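Local coordinates for protein DNA ligase (Aquifex aeolicus, PDB 3QWU) that probably joins nucleic acid ends in an ATP-dependent reaction, and binds adenosine and a calcium ion, at residues Asn138-Glu143 and Leu320-Lys325; Lys301-Phe306 and Lys333-Glu338; Asn94-Ala97 and Phe103-Pro106. All coordinates share one frame; numbering follows the deposited sequence. Where two conformers were deposited one is given.

How the contacts relate
The three contacts differ in burial. Contact 3 is buried and lies in the RNA ligase family part, where a backbone hydrogen bond and the packing of Tyr96 on Ile104 close the loop between strand 94-98 and helix 106-115. Contact 1, partly buried, packs the loop 138-143 against helix 313-325 of the C-terminal region, almost wholly by apolar touch. Contact 2 is a surface contact of polar and charged side chains on strands 303-310 and 330-340, which helix 313-325 connects in sequence. Contact 1 borders both others: Glu142 forms a salt bridge with Lys304, while Leu322 packs on Phe103 and Pro106. Contacts 2 and 3 do not touch.

Contact 1: Asn138-Glu143 and Leu320-Lys325; sequences NPYIEE and LELLSK. With CA (calcium ion), chain D.
Pro139 and Tyr140 project from the loop 138-143 onto Leu322 and Leu323 of helix 313-325, with no hydrogen bond crossing between the segments. The loop owes its shape to Asn138, whose OD1 turns back on the chain and accepts from Tyr140 N at 2.8 Å with an N-H...O angle of 148°; a weaker bond comes from Ile141 N. This is an Asx turn, and asparagine suits it because one short carbonyl can reach the amides that follow. Its ND2 is taken up by Gly135 O. Next, Pro139, rigid and apolar, points at the helix; its O lies 3.9 Å from Leu323 CD2 and accepts a hydrogen bond from Lys350, so this carbonyl is satisfied even beside a leucine. Tyr140 then brings its ring against Leu323. With CG beside the backbone N and anti to the carbonyl carbon (chi1 -68°), CE1 comes within 4.0 Å of Leu323 CD1, which approaches the ring obliquely. Branched leucine suits this place, offering one methyl to the ring and the other to the proline. The hydroxyl end runs on to Leu322, whose side chain crosses the tyrosine at about a right angle, OH to CD2 being 4.1 Å. That OH is buried with no hydrogen-bond partner in the model, with Cys105 SG packed beside it. At the far end of the loop, Glu143, long enough to reach the calcium ion, extends beyond CG and binds it through OE1 at 2.5 Å; two waters also bind the metal. One short loop thus packs against the C-terminal region, whose family belongs to the OB clan, and supplies a carboxylate to the calcium site formed with Asp82 and Asp239, consistent with a junction between the RNA ligase-like part and the C-terminal region.

Contact 2: Lys301-Phe306 and Lys333-Glu338; sequences KVYKTF and KERRLE
Arg335 reaches from strand 330-340 toward Tyr303 and Thr305 of strand 303-310, its NH1 arriving 4.0 Å from Tyr303 CE2. The two side chains cross at about a right angle, with the planes of ring and guanidinium 24° apart, and the approach is oblique. The arginine gets there by a bend at chi3 (70°) that turns the guanidinium out of the run of its aliphatic chain. Two residues apart on the strand, Tyr303 and Thr305 lie on one face of the sheet. Tyr303 holds CG between the backbone N and the carbonyl carbon, and this chi1 of 66° sets where over that face the ring stands; Thr305 OG1 lies at the ring edge and in its plane. The hydroxyl of Thr305 also sits over one face of the guanidinium, OG1 to NH1 being 4.0 Å, while its methyl CG2 lies 4.1 Å from Arg335 CD, so the branched residue offers a polar and an apolar arm to one long partner. Neither polar end is left to this contact alone: Asp349, on strand 343-352 between the two, accepts from Thr305 OG1 and forms a salt bridge with Arg335 NH1. These are the outer strands of a three-stranded antiparallel sheet, meeting across the middle strand by their side chains, with helix 313-325 packed under Leu337. In the outer strand 330-340 the pairing slips: Arg335 and Arg336 both face Glu347, a classic beta bulge. Arg336 NH1 forms a salt bridge with Glu347, and the same guanidinium grips Glu338 side-on in a second salt bridge; NE and NH2 both bond the single atom OE1, NE at 2.7 Å, on its anti side and close to the guanidinium plane.

Contact 3: Asn94-Ala97 and Phe103-Pro106; sequences NYYA and FICP
Ile104 meets the Tyr96 ring obliquely beside the loop that joins strand 94-98 to helix 106-115, CG2 of the isoleucine lying 4.2 Å from CD1 of the tyrosine. Ile104 presents that methyl because CG2 lies anti to its own backbone N while CG1 stays beside it (chi1 -59°); the branch brings CG2 to 3.9 Å from Ala97 O as well. Phe25 touches both side chains, so a bulky aromatic ring and a branched aliphatic chain suit this buried spot. The small side chain of Ala97 is consistent with the close backbone approach. Its O accepts from Cys105 N at 2.9 Å with a nearly straight N-H...O angle of 160°, and Ile104 CA adds a CH...O contact at 3.5 Å. Cys105 is the N-cap of the helix, its SG, anti to the backbone N, capping an amide just past the segment; Pro106, which has no N-H to satisfy, fits the first turn. In chemical terms, one main-chain hydrogen bond closes the loop, hydroxyls of Tyr29, Ser99 and Thr109 hold other backbone amides, and a thiol, less polar than serine's hydroxyl, caps the helix start at a buried position.

Contact 1: Asn138-Glu143 and Leu320-Lys325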
ATOM      1  N   ASN A 138      16.225 -21.250  -8.328  1.00 37.47           N
ATOM      2  CA  ASN A 138      16.573 -21.002  -6.958  1.00 37.76           C
ATOM      3  C   ASN A 138      15.314 -20.954  -6.098  1.00 38.45           C
ATOM      4  O   ASN A 138      14.241 -20.826  -6.613  1.00 37.47           O
ATOM      5  CB  ASN A 138      17.404 -19.720  -6.813  1.00 37.91           C
ATOM      6  CG  ASN A 138      16.564 -18.464  -6.741  1.00 36.74           C
ATOM      7  OD1 ASN A 138      16.099 -18.064  -5.674  1.00 37.27           O
ATOM      8  ND2 ASN A 138      16.381 -17.824  -7.882  1.00 37.04           N
ATOM      9  N   PRO A 139      15.452 -21.094  -4.770  1.00 39.70           N
ATOM     10  CA  PRO A 139      14.247 -21.272  -3.975  1.00 40.90           C
ATOM     11  C   PRO A 139      13.768 -20.011  -3.344  1.00 40.56           C
ATOM     12  O   PRO A 139      12.792 -20.050  -2.651  1.00 41.37           O
ATOM     13  CB  PRO A 139      14.694 -22.248  -2.882  1.00 41.94           C
ATOM     14  CG  PRO A 139      16.239 -22.067  -2.814  1.00 41.31           C
ATOM     15  CD  PRO A 139      16.656 -21.181  -3.938  1.00 39.76           C
ATOM     16  N   TYR A 140      14.420 -18.892  -3.587  1.00 40.91           N
ATOM     17  CA  TYR A 140      14.024 -17.648  -2.929  1.00 41.75           C
ATOM     18  C   TYR A 140      13.247 -16.633  -3.807  1.00 42.84           C
ATOM     19  O   TYR A 140      12.464 -15.862  -3.301  1.00 43.30           O
ATOM     20  CB  TYR A 140      15.272 -16.972  -2.396  1.00 41.39           C
ATOM     21  CG  TYR A 140      15.915 -17.722  -1.273  1.00 41.90           C
ATOM     22  CD1 TYR A 140      15.290 -17.831  -0.069  1.00 41.72           C
ATOM     23  CD2 TYR A 140      17.145 -18.354  -1.442  1.00 41.19           C
ATOM     24  CE1 TYR A 140      15.886 -18.502   0.970  1.00 45.27           C
ATOM     25  CE2 TYR A 140      17.741 -19.034  -0.433  1.00 42.59           C
ATOM     26  CZ  TYR A 140      17.107 -19.113   0.792  1.00 43.84           C
ATOM     27  OH  TYR A 140      17.684 -19.783   1.834  1.00 41.49           O
ATOM     28  N   ILE A 141      13.480 -16.661  -5.109  1.00 43.83           N
ATOM     29  CA  ILE A 141      13.127 -15.589  -6.019  1.00 45.07           C
ATOM     30  C   ILE A 141      12.683 -16.267  -7.321  1.00 45.55           C
ATOM     31  O   ILE A 141      13.414 -17.074  -7.903  1.00 44.67           O
ATOM     32  CB  ILE A 141      14.400 -14.707  -6.248  1.00 45.73           C
ATOM     33  CG1 ILE A 141      14.771 -13.976  -4.945  1.00 47.75           C
ATOM     34  CG2 ILE A 141      14.238 -13.696  -7.367  1.00 46.33           C
ATOM     35  CD1 ILE A 141      13.681 -13.045  -4.425  1.00 48.91           C
ATOM     36  N   GLU A 142      11.453 -16.002  -7.724  1.00 46.65           N
ATOM     37  CA  GLU A 142      10.869 -16.493  -8.956  0.60 47.43           C
ATOM     38  C   GLU A 142      11.644 -15.957 -10.156  1.00 47.16           C
ATOM     39  O   GLU A 142      11.963 -16.672 -11.093  1.00 47.83           O
ATOM     40  CB  GLU A 142       9.443 -15.960  -8.970  0.60 47.99           C
ATOM     41  CG  GLU A 142       8.630 -16.190 -10.209  0.60 50.10           C
ATOM     42  CD  GLU A 142       7.395 -15.297 -10.201  0.60 51.90           C
ATOM     43  OE1 GLU A 142       7.082 -14.760  -9.096  0.60 50.35           O
ATOM     44  OE2 GLU A 142       6.775 -15.128 -11.286  0.60 52.22           O
ATOM     45  N   GLU A 143      11.944 -14.651 -10.100  1.00 47.01           N
ATOM     46  CA  GLU A 143      12.641 -13.937 -11.201  1.00 47.30           C
ATOM     47  C   GLU A 143      14.085 -14.394 -11.405  1.00 45.94           C
ATOM     48  O   GLU A 143      14.761 -14.816 -10.460  1.00 46.01           O
ATOM     49  CB  GLU A 143      12.697 -12.396 -10.948  1.00 48.15           C
ATOM     50  CG  GLU A 143      11.365 -11.608 -11.107  1.00 51.36           C
ATOM     51  CD  GLU A 143      11.554 -10.066 -10.991  1.00 56.83           C
ATOM     52  OE1 GLU A 143      11.797  -9.555  -9.863  1.00 59.10           O
ATOM     53  OE2 GLU A 143      11.444  -9.356 -12.043  1.00 59.04           O
ATOM     54  N   LEU A 320      13.435 -26.946   2.928  1.00 47.91           N
ATOM     55  CA  LEU A 320      11.983 -26.923   3.239  1.00 49.19           C
ATOM     56  C   LEU A 320      11.719 -26.493   4.655  1.00 50.56           C
ATOM     57  O   LEU A 320      10.842 -25.657   4.902  1.00 49.92           O
ATOM     58  CB  LEU A 320      11.304 -28.293   3.058  1.00 49.58           C
ATOM     59  CG  LEU A 320      11.206 -28.787   1.610  1.00 50.01           C
ATOM     60  CD1 LEU A 320      10.691 -30.197   1.564  1.00 50.75           C
ATOM     61  CD2 LEU A 320      10.356 -27.887   0.719  1.00 47.67           C
ATOM     62  N   GLU A 321      12.451 -27.090   5.595  1.00 52.62           N
ATOM     63  CA  GLU A 321      12.227 -26.791   7.014  0.60 54.32           C
ATOM     64  C   GLU A 321      12.629 -25.332   7.318  1.00 53.60           C
ATOM     65  O   GLU A 321      11.929 -24.625   8.070  1.00 53.60           O
ATOM     66  CB  GLU A 321      12.922 -27.829   7.920  0.60 56.13           C
ATOM     67  CG  GLU A 321      12.286 -29.260   7.773  0.60 58.96           C
ATOM     68  CD  GLU A 321      12.890 -30.356   8.680  0.60 62.58           C
ATOM     69  OE1 GLU A 321      14.042 -30.216   9.163  0.60 63.90           O
ATOM     70  OE2 GLU A 321      12.202 -31.388   8.889  0.60 65.17           O
ATOM     71  N   LEU A 322      13.708 -24.849   6.702  1.00 52.34           N
ATOM     72  CA  LEU A 322      14.025 -23.422   6.854  1.00 52.15           C
ATOM     73  C   LEU A 322      12.871 -22.514   6.354  1.00 52.13           C
ATOM     74  O   LEU A 322      12.426 -21.602   7.060  1.00 53.56           O
ATOM     75  CB  LEU A 322      15.347 -23.043   6.180  1.00 50.15           C
ATOM     76  CG  LEU A 322      15.662 -21.557   6.396  1.00 50.02           C
ATOM     77  CD1 LEU A 322      15.683 -21.267   7.932  1.00 48.95           C
ATOM     78  CD2 LEU A 322      16.935 -21.072   5.669  1.00 44.58           C
ATOM     79  N   LEU A 323      12.367 -22.778   5.165  1.00 51.79           N
ATOM     80  CA  LEU A 323      11.363 -21.908   4.590  1.00 52.33           C
ATOM     81  C   LEU A 323      10.017 -21.915   5.367  1.00 54.46           C
ATOM     82  O   LEU A 323       9.365 -20.900   5.462  1.00 54.46           O
ATOM     83  CB  LEU A 323      11.190 -22.203   3.095  1.00 50.66           C
ATOM     84  CG  LEU A 323      12.039 -21.336   2.137  1.00 48.83           C
ATOM     85  CD1 LEU A 323      13.428 -21.179   2.591  1.00 47.06           C
ATOM     86  CD2 LEU A 323      12.037 -21.913   0.727  1.00 47.92           C
ATOM     87  N   SER A 324       9.614 -23.039   5.931  1.00 57.39           N
ATOM     88  CA  SER A 324       8.428 -23.062   6.811  1.00 60.14           C
ATOM     89  C   SER A 324       8.552 -22.113   8.017  1.00 62.32           C
ATOM     90  O   SER A 324       7.572 -21.492   8.408  1.00 63.23           O
ATOM     91  CB  SER A 324       8.146 -24.482   7.305  1.00 61.01           C
ATOM     92  OG  SER A 324       8.027 -25.364   6.204  1.00 60.66           O
ATOM     93  N   LYS A 325       9.745 -21.983   8.589  1.00 64.33           N
ATOM     94  CA  LYS A 325       9.924 -21.144   9.777  1.00 67.01           C
ATOM     95  C   LYS A 325       9.864 -19.631   9.522  1.00 67.93           C
ATOM     96  O   LYS A 325       9.564 -18.881  10.436  1.00 69.15           O
ATOM     97  CB  LYS A 325      11.232 -21.474  10.499  1.00 67.34           C
ATOM     98  CG  LYS A 325      11.141 -22.623  11.509  1.00 70.19           C
ATOM     99  CD  LYS A 325      11.828 -23.903  11.022  1.00 72.55           C
ATOM    100  CE  LYS A 325      12.551 -24.712  12.132  1.00 73.84           C
ATOM    101  NZ  LYS A 325      13.591 -25.587  11.509  1.00 73.44           N
TER
HETATM  102 CA    CA D 601      13.248  -7.475 -10.050  1.00 84.06          CA
HETATM  103  O   HOH W   1      13.781  -5.706  -8.780  1.00 40.16           O
HETATM  104  O   HOH W   2      13.553  -8.142  -7.819  1.00 46.79           O

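Contact 2: Lys301-Phe306 and Lys333-Glu338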
ATOM      1  N   LYS A 301      -6.220 -22.684  -5.450  1.00 46.81           N
ATOM      2  CA  LYS A 301      -5.166 -22.212  -4.563  1.00 46.96           C
ATOM      3  C   LYS A 301      -4.367 -21.131  -5.301  1.00 44.74           C
ATOM      4  O   LYS A 301      -4.159 -21.204  -6.541  1.00 44.47           O
ATOM      5  CB  LYS A 301      -4.135 -23.324  -4.252  1.00 48.16           C
ATOM      6  CG  LYS A 301      -4.608 -24.520  -3.505  1.00 53.96           C
ATOM      7  CD  LYS A 301      -4.698 -24.295  -1.973  1.00 60.76           C
ATOM      8  CE  LYS A 301      -4.944 -25.606  -1.201  1.00 63.90           C
ATOM      9  NZ  LYS A 301      -4.379 -25.488   0.192  1.00 67.48           N
ATOM     10  N   VAL A 302      -3.856 -20.164  -4.550  1.00 43.00           N
ATOM     11  CA  VAL A 302      -2.928 -19.196  -5.130  1.00 40.01           C
ATOM     12  C   VAL A 302      -1.518 -19.479  -4.583  1.00 40.02           C
ATOM     13  O   VAL A 302      -1.274 -19.418  -3.381  1.00 40.39           O
ATOM     14  CB  VAL A 302      -3.336 -17.760  -4.831  1.00 39.02           C
ATOM     15  CG1 VAL A 302      -2.218 -16.783  -5.311  1.00 33.98           C
ATOM     16  CG2 VAL A 302      -4.649 -17.464  -5.458  1.00 35.33           C
ATOM     17  N   TYR A 303      -0.600 -19.795  -5.482  1.00 39.60           N
ATOM     18  CA  TYR A 303       0.711 -20.249  -5.076  1.00 39.91           C
ATOM     19  C   TYR A 303       1.774 -19.972  -6.164  1.00 39.21           C
ATOM     20  O   TYR A 303       1.425 -19.817  -7.349  1.00 40.09           O
ATOM     21  CB  TYR A 303       0.634 -21.763  -4.754  1.00 40.54           C
ATOM     22  CG  TYR A 303       0.331 -22.656  -5.941  1.00 40.30           C
ATOM     23  CD1 TYR A 303      -0.960 -23.060  -6.220  1.00 44.16           C
ATOM     24  CD2 TYR A 303       1.352 -23.129  -6.773  1.00 41.58           C
ATOM     25  CE1 TYR A 303      -1.250 -23.882  -7.313  1.00 44.23           C
ATOM     26  CE2 TYR A 303       1.061 -23.960  -7.868  1.00 40.61           C
ATOM     27  CZ  TYR A 303      -0.239 -24.316  -8.114  1.00 43.18           C
ATOM     28  OH  TYR A 303      -0.545 -25.139  -9.160  1.00 50.75           O
ATOM     29  N   LYS A 304       3.041 -19.908  -5.751  1.00 38.88           N
ATOM     30  CA  LYS A 304       4.196 -19.854  -6.678  1.00 38.95           C
ATOM     31  C   LYS A 304       4.960 -21.158  -6.601  1.00 38.99           C
ATOM     32  O   LYS A 304       5.169 -21.650  -5.521  1.00 40.21           O
ATOM     33  CB  LYS A 304       5.165 -18.732  -6.308  1.00 38.18           C
ATOM     34  CG  LYS A 304       4.620 -17.327  -6.434  1.00 40.03           C
ATOM     35  CD  LYS A 304       5.760 -16.303  -6.649  1.00 40.88           C
ATOM     36  CE  LYS A 304       5.473 -14.933  -6.070  1.00 40.03           C
ATOM     37  NZ  LYS A 304       6.487 -14.027  -6.522  1.00 32.56           N
ATOM     38  N   THR A 305       5.380 -21.717  -7.722  1.00 39.22           N
ATOM     39  CA  THR A 305       6.156 -22.960  -7.690  1.00 41.06           C
ATOM     40  C   THR A 305       7.627 -22.607  -7.839  1.00 40.00           C
ATOM     41  O   THR A 305       7.967 -21.762  -8.630  1.00 40.26           O
ATOM     42  CB  THR A 305       5.689 -24.004  -8.798  1.00 42.35           C
ATOM     43  OG1 THR A 305       4.368 -24.509  -8.477  1.00 46.51           O
ATOM     44  CG2 THR A 305       6.651 -25.211  -8.903  1.00 41.83           C
ATOM     45  N   PHE A 306       8.481 -23.259  -7.060  1.00 40.46           N
ATOM     46  CA  PHE A 306       9.950 -23.094  -7.112  1.00 39.76           C
ATOM     47  C   PHE A 306      10.610 -24.396  -7.426  1.00 40.35           C
ATOM     48  O   PHE A 306      10.087 -25.433  -7.008  1.00 41.36           O
ATOM     49  CB  PHE A 306      10.461 -22.615  -5.766  1.00 39.23           C
ATOM     50  CG  PHE A 306      10.028 -21.245  -5.460  1.00 38.54           C
ATOM     51  CD1 PHE A 306       8.754 -21.001  -5.012  1.00 41.16           C
ATOM     52  CD2 PHE A 306      10.860 -20.189  -5.668  1.00 38.49           C
ATOM     53  CE1 PHE A 306       8.337 -19.714  -4.760  1.00 41.05           C
ATOM     54  CE2 PHE A 306      10.450 -18.912  -5.386  1.00 38.73           C
ATOM     55  CZ  PHE A 306       9.195 -18.671  -4.957  1.00 38.86           C
ATOM     56  N   LYS A 333       4.985 -26.339   0.702  1.00 54.94           N
ATOM     57  CA  LYS A 333       4.355 -27.608   0.355  1.00 56.67           C
ATOM     58  C   LYS A 333       5.166 -28.294  -0.743  1.00 56.24           C
ATOM     59  O   LYS A 333       5.170 -27.829  -1.880  1.00 55.32           O
ATOM     60  CB  LYS A 333       2.923 -27.380  -0.136  1.00 57.16           C
ATOM     61  CG  LYS A 333       2.179 -28.644  -0.631  1.00 60.08           C
ATOM     62  CD  LYS A 333       1.393 -29.347   0.503  1.00 64.37           C
ATOM     63  CE  LYS A 333       0.833 -30.757   0.118  1.00 65.93           C
ATOM     64  NZ  LYS A 333       1.088 -31.787   1.201  1.00 65.93           N
ATOM     65  N   GLU A 334       5.839 -29.390  -0.386  1.00 56.51           N
ATOM     66  CA  GLU A 334       6.696 -30.125  -1.299  1.00 56.40           C
ATOM     67  C   GLU A 334       5.869 -30.738  -2.404  1.00 56.53           C
ATOM     68  O   GLU A 334       4.842 -31.303  -2.120  1.00 57.42           O
ATOM     69  CB  GLU A 334       7.415 -31.257  -0.520  1.00 57.57           C
ATOM     70  CG  GLU A 334       8.333 -32.150  -1.381  1.00 57.99           C
ATOM     71  CD  GLU A 334       8.941 -33.330  -0.615  1.00 60.45           C
ATOM     72  OE1 GLU A 334       9.531 -33.107   0.465  1.00 60.64           O
ATOM     73  OE2 GLU A 334       8.856 -34.479  -1.113  1.00 60.86           O
ATOM     74  N   ARG A 335       6.317 -30.662  -3.650  1.00 56.49           N
ATOM     75  CA  ARG A 335       5.701 -31.463  -4.728  1.00 58.03           C
ATOM     76  C   ARG A 335       6.566 -32.663  -5.073  1.00 58.99           C
ATOM     77  O   ARG A 335       6.099 -33.787  -5.014  1.00 60.99           O
ATOM     78  CB  ARG A 335       5.475 -30.656  -5.996  1.00 57.21           C
ATOM     79  CG  ARG A 335       4.810 -29.317  -5.800  1.00 57.94           C
ATOM     80  CD  ARG A 335       4.976 -28.440  -7.054  1.00 58.48           C
ATOM     81  NE  ARG A 335       4.202 -28.907  -8.199  1.00 58.51           N
ATOM     82  CZ  ARG A 335       2.929 -28.591  -8.451  1.00 58.83           C
ATOM     83  NH1 ARG A 335       2.219 -27.789  -7.643  1.00 56.94           N
ATOM     84  NH2 ARG A 335       2.354 -29.101  -9.533  1.00 59.53           N
ATOM     85  N   ARG A 336       7.829 -32.421  -5.408  1.00 58.62           N
ATOM     86  CA  ARG A 336       8.755 -33.471  -5.889  1.00 59.74           C
ATOM     87  C   ARG A 336      10.133 -33.405  -5.196  1.00 58.91           C
ATOM     88  O   ARG A 336      10.724 -32.321  -5.081  1.00 57.88           O
ATOM     89  CB  ARG A 336       8.988 -33.327  -7.406  1.00 59.52           C
ATOM     90  CG  ARG A 336       8.104 -34.153  -8.308  1.00 62.25           C
ATOM     91  CD  ARG A 336       8.484 -33.995  -9.802  1.00 62.28           C
ATOM     92  NE  ARG A 336       9.804 -34.566 -10.096  1.00 63.55           N
ATOM     93  CZ  ARG A 336      10.851 -33.906 -10.620  1.00 61.90           C
ATOM     94  NH1 ARG A 336      10.777 -32.613 -10.958  1.00 57.31           N
ATOM     95  NH2 ARG A 336      11.992 -34.569 -10.834  1.00 62.09           N
ATOM     96  N   LEU A 337      10.621 -34.558  -4.732  1.00 59.26           N
ATOM     97  CA  LEU A 337      12.003 -34.730  -4.296  1.00 58.84           C
ATOM     98  C   LEU A 337      12.516 -36.053  -4.853  1.00 60.23           C
ATOM     99  O   LEU A 337      12.230 -37.123  -4.336  1.00 60.82           O
ATOM    100  CB  LEU A 337      12.123 -34.676  -2.773  1.00 58.74           C
ATOM    101  CG  LEU A 337      13.544 -34.600  -2.170  1.00 58.18           C
ATOM    102  CD1 LEU A 337      14.482 -33.505  -2.792  1.00 56.75           C
ATOM    103  CD2 LEU A 337      13.446 -34.407  -0.666  1.00 56.10           C
ATOM    104  N   GLU A 338      13.297 -35.947  -5.918  1.00 60.94           N
ATOM    105  CA  GLU A 338      13.673 -37.078  -6.758  1.00 62.97           C
ATOM    106  C   GLU A 338      15.150 -37.004  -7.194  1.00 62.97           C
ATOM    107  O   GLU A 338      15.620 -35.948  -7.630  1.00 62.64           O
ATOM    108  CB  GLU A 338      12.850 -37.002  -8.040  1.00 63.22           C
ATOM    109  CG  GLU A 338      11.649 -37.886  -8.178  1.00 65.89           C
ATOM    110  CD  GLU A 338      11.260 -37.976  -9.659  1.00 68.89           C
ATOM    111  OE1 GLU A 338      11.170 -36.909 -10.335  1.00 67.19           O
ATOM    112  OE2 GLU A 338      11.092 -39.108 -10.157  1.00 71.80           O
TER

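Contact 3: Asn94-Ala97 and Phe103-Pro106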
ATOM      1  N   ASN A  94      35.572 -26.389   6.402  1.00 50.85           N
ATOM      2  CA  ASN A  94      34.266 -26.313   5.750  1.00 49.46           C
ATOM      3  C   ASN A  94      34.012 -24.930   5.302  1.00 46.71           C
ATOM      4  O   ASN A  94      34.636 -23.998   5.751  1.00 46.61           O
ATOM      5  CB  ASN A  94      33.139 -26.713   6.704  1.00 50.84           C
ATOM      6  CG  ASN A  94      33.304 -28.113   7.210  1.00 54.76           C
ATOM      7  OD1 ASN A  94      33.413 -29.063   6.420  1.00 56.19           O
ATOM      8  ND2 ASN A  94      33.361 -28.259   8.530  1.00 58.04           N
ATOM      9  N   TYR A  95      33.056 -24.822   4.402  1.00 44.57           N
ATOM     10  CA  TYR A  95      32.657 -23.570   3.822  1.00 41.89           C
ATOM     11  C   TYR A  95      31.154 -23.447   3.999  1.00 40.82           C
ATOM     12  O   TYR A  95      30.425 -24.435   3.861  1.00 40.05           O
ATOM     13  CB  TYR A  95      33.008 -23.578   2.349  1.00 40.84           C
ATOM     14  CG  TYR A  95      34.414 -24.041   2.054  1.00 41.24           C
ATOM     15  CD1 TYR A  95      35.499 -23.182   2.201  1.00 38.96           C
ATOM     16  CD2 TYR A  95      34.651 -25.343   1.598  1.00 42.97           C
ATOM     17  CE1 TYR A  95      36.805 -23.607   1.905  1.00 42.93           C
ATOM     18  CE2 TYR A  95      35.941 -25.788   1.296  1.00 44.99           C
ATOM     19  CZ  TYR A  95      37.026 -24.922   1.455  1.00 47.15           C
ATOM     20  OH  TYR A  95      38.318 -25.382   1.153  1.00 49.57           O
ATOM     21  N   TYR A  96      30.687 -22.225   4.257  1.00 39.54           N
ATOM     22  CA  TYR A  96      29.277 -21.997   4.540  1.00 38.97           C
ATOM     23  C   TYR A  96      28.820 -20.713   3.894  1.00 37.57           C
ATOM     24  O   TYR A  96      29.629 -19.795   3.600  1.00 36.92           O
ATOM     25  CB  TYR A  96      29.004 -21.932   6.035  1.00 39.46           C
ATOM     26  CG  TYR A  96      29.509 -23.129   6.810  1.00 43.47           C
ATOM     27  CD1 TYR A  96      28.691 -24.259   7.038  1.00 44.91           C
ATOM     28  CD2 TYR A  96      30.799 -23.143   7.326  1.00 45.28           C
ATOM     29  CE1 TYR A  96      29.158 -25.352   7.757  1.00 45.11           C
ATOM     30  CE2 TYR A  96      31.268 -24.239   8.045  1.00 49.53           C
ATOM     31  CZ  TYR A  96      30.449 -25.334   8.255  1.00 48.78           C
ATOM     32  OH  TYR A  96      30.954 -26.387   8.972  1.00 53.66           O
ATOM     33  N   ALA A  97      27.512 -20.650   3.695  1.00 36.53           N
ATOM     34  CA  ALA A  97      26.892 -19.504   2.997  1.00 35.85           C
ATOM     35  C   ALA A  97      25.760 -18.998   3.855  1.00 34.77           C
ATOM     36  O   ALA A  97      24.922 -19.795   4.290  1.00 35.60           O
ATOM     37  CB  ALA A  97      26.389 -19.933   1.577  1.00 34.06           C
ATOM     38  N   PHE A 103      20.821 -16.721   8.299  1.00 43.65           N
ATOM     39  CA  PHE A 103      20.737 -18.161   8.398  1.00 43.86           C
ATOM     40  C   PHE A 103      21.818 -18.811   7.529  1.00 43.53           C
ATOM     41  O   PHE A 103      22.235 -18.269   6.488  1.00 41.99           O
ATOM     42  CB  PHE A 103      19.395 -18.666   7.926  1.00 43.68           C
ATOM     43  CG  PHE A 103      18.228 -18.163   8.718  1.00 46.39           C
ATOM     44  CD1 PHE A 103      17.836 -18.808   9.886  1.00 46.39           C
ATOM     45  CD2 PHE A 103      17.487 -17.070   8.264  1.00 47.64           C
ATOM     46  CE1 PHE A 103      16.745 -18.384  10.601  1.00 48.12           C
ATOM     47  CE2 PHE A 103      16.375 -16.621   8.996  1.00 48.73           C
ATOM     48  CZ  PHE A 103      16.013 -17.297  10.171  1.00 50.46           C
ATOM     49  N   ILE A 104      22.251 -19.999   7.931  1.00 43.87           N
ATOM     50  CA  ILE A 104      23.080 -20.811   7.049  1.00 43.30           C
ATOM     51  C   ILE A 104      22.138 -21.427   6.046  1.00 41.87           C
ATOM     52  O   ILE A 104      21.282 -22.228   6.404  1.00 40.95           O
ATOM     53  CB  ILE A 104      23.882 -21.902   7.795  1.00 44.01           C
ATOM     54  CG1 ILE A 104      24.792 -21.244   8.835  1.00 45.59           C
ATOM     55  CG2 ILE A 104      24.751 -22.700   6.816  1.00 44.78           C
ATOM     56  CD1 ILE A 104      25.604 -22.223   9.603  1.00 48.27           C
ATOM     57  N   CYS A 105      22.317 -21.023   4.787  1.00 40.99           N
ATOM     58  CA  CYS A 105      21.437 -21.434   3.691  1.00 39.70           C
ATOM     59  C   CYS A 105      21.809 -22.832   3.265  1.00 39.93           C
ATOM     60  O   CYS A 105      22.922 -23.052   2.777  1.00 39.92           O
ATOM     61  CB  CYS A 105      21.594 -20.524   2.493  1.00 37.86           C
ATOM     62  SG  CYS A 105      20.479 -21.080   1.159  1.00 38.84           S
ATOM     63  N   PRO A 106      20.897 -23.787   3.455  1.00 40.20           N
ATOM     64  CA  PRO A 106      21.192 -25.171   3.092  1.00 39.82           C
ATOM     65  C   PRO A 106      21.360 -25.369   1.580  1.00 38.62           C
ATOM     66  O   PRO A 106      22.130 -26.215   1.143  1.00 38.46           O
ATOM     67  CB  PRO A 106      19.969 -25.954   3.617  1.00 40.63           C
ATOM     68  CG  PRO A 106      19.202 -25.035   4.432  1.00 41.63           C
ATOM     69  CD  PRO A 106      19.577 -23.645   4.103  1.00 41.19           C
TER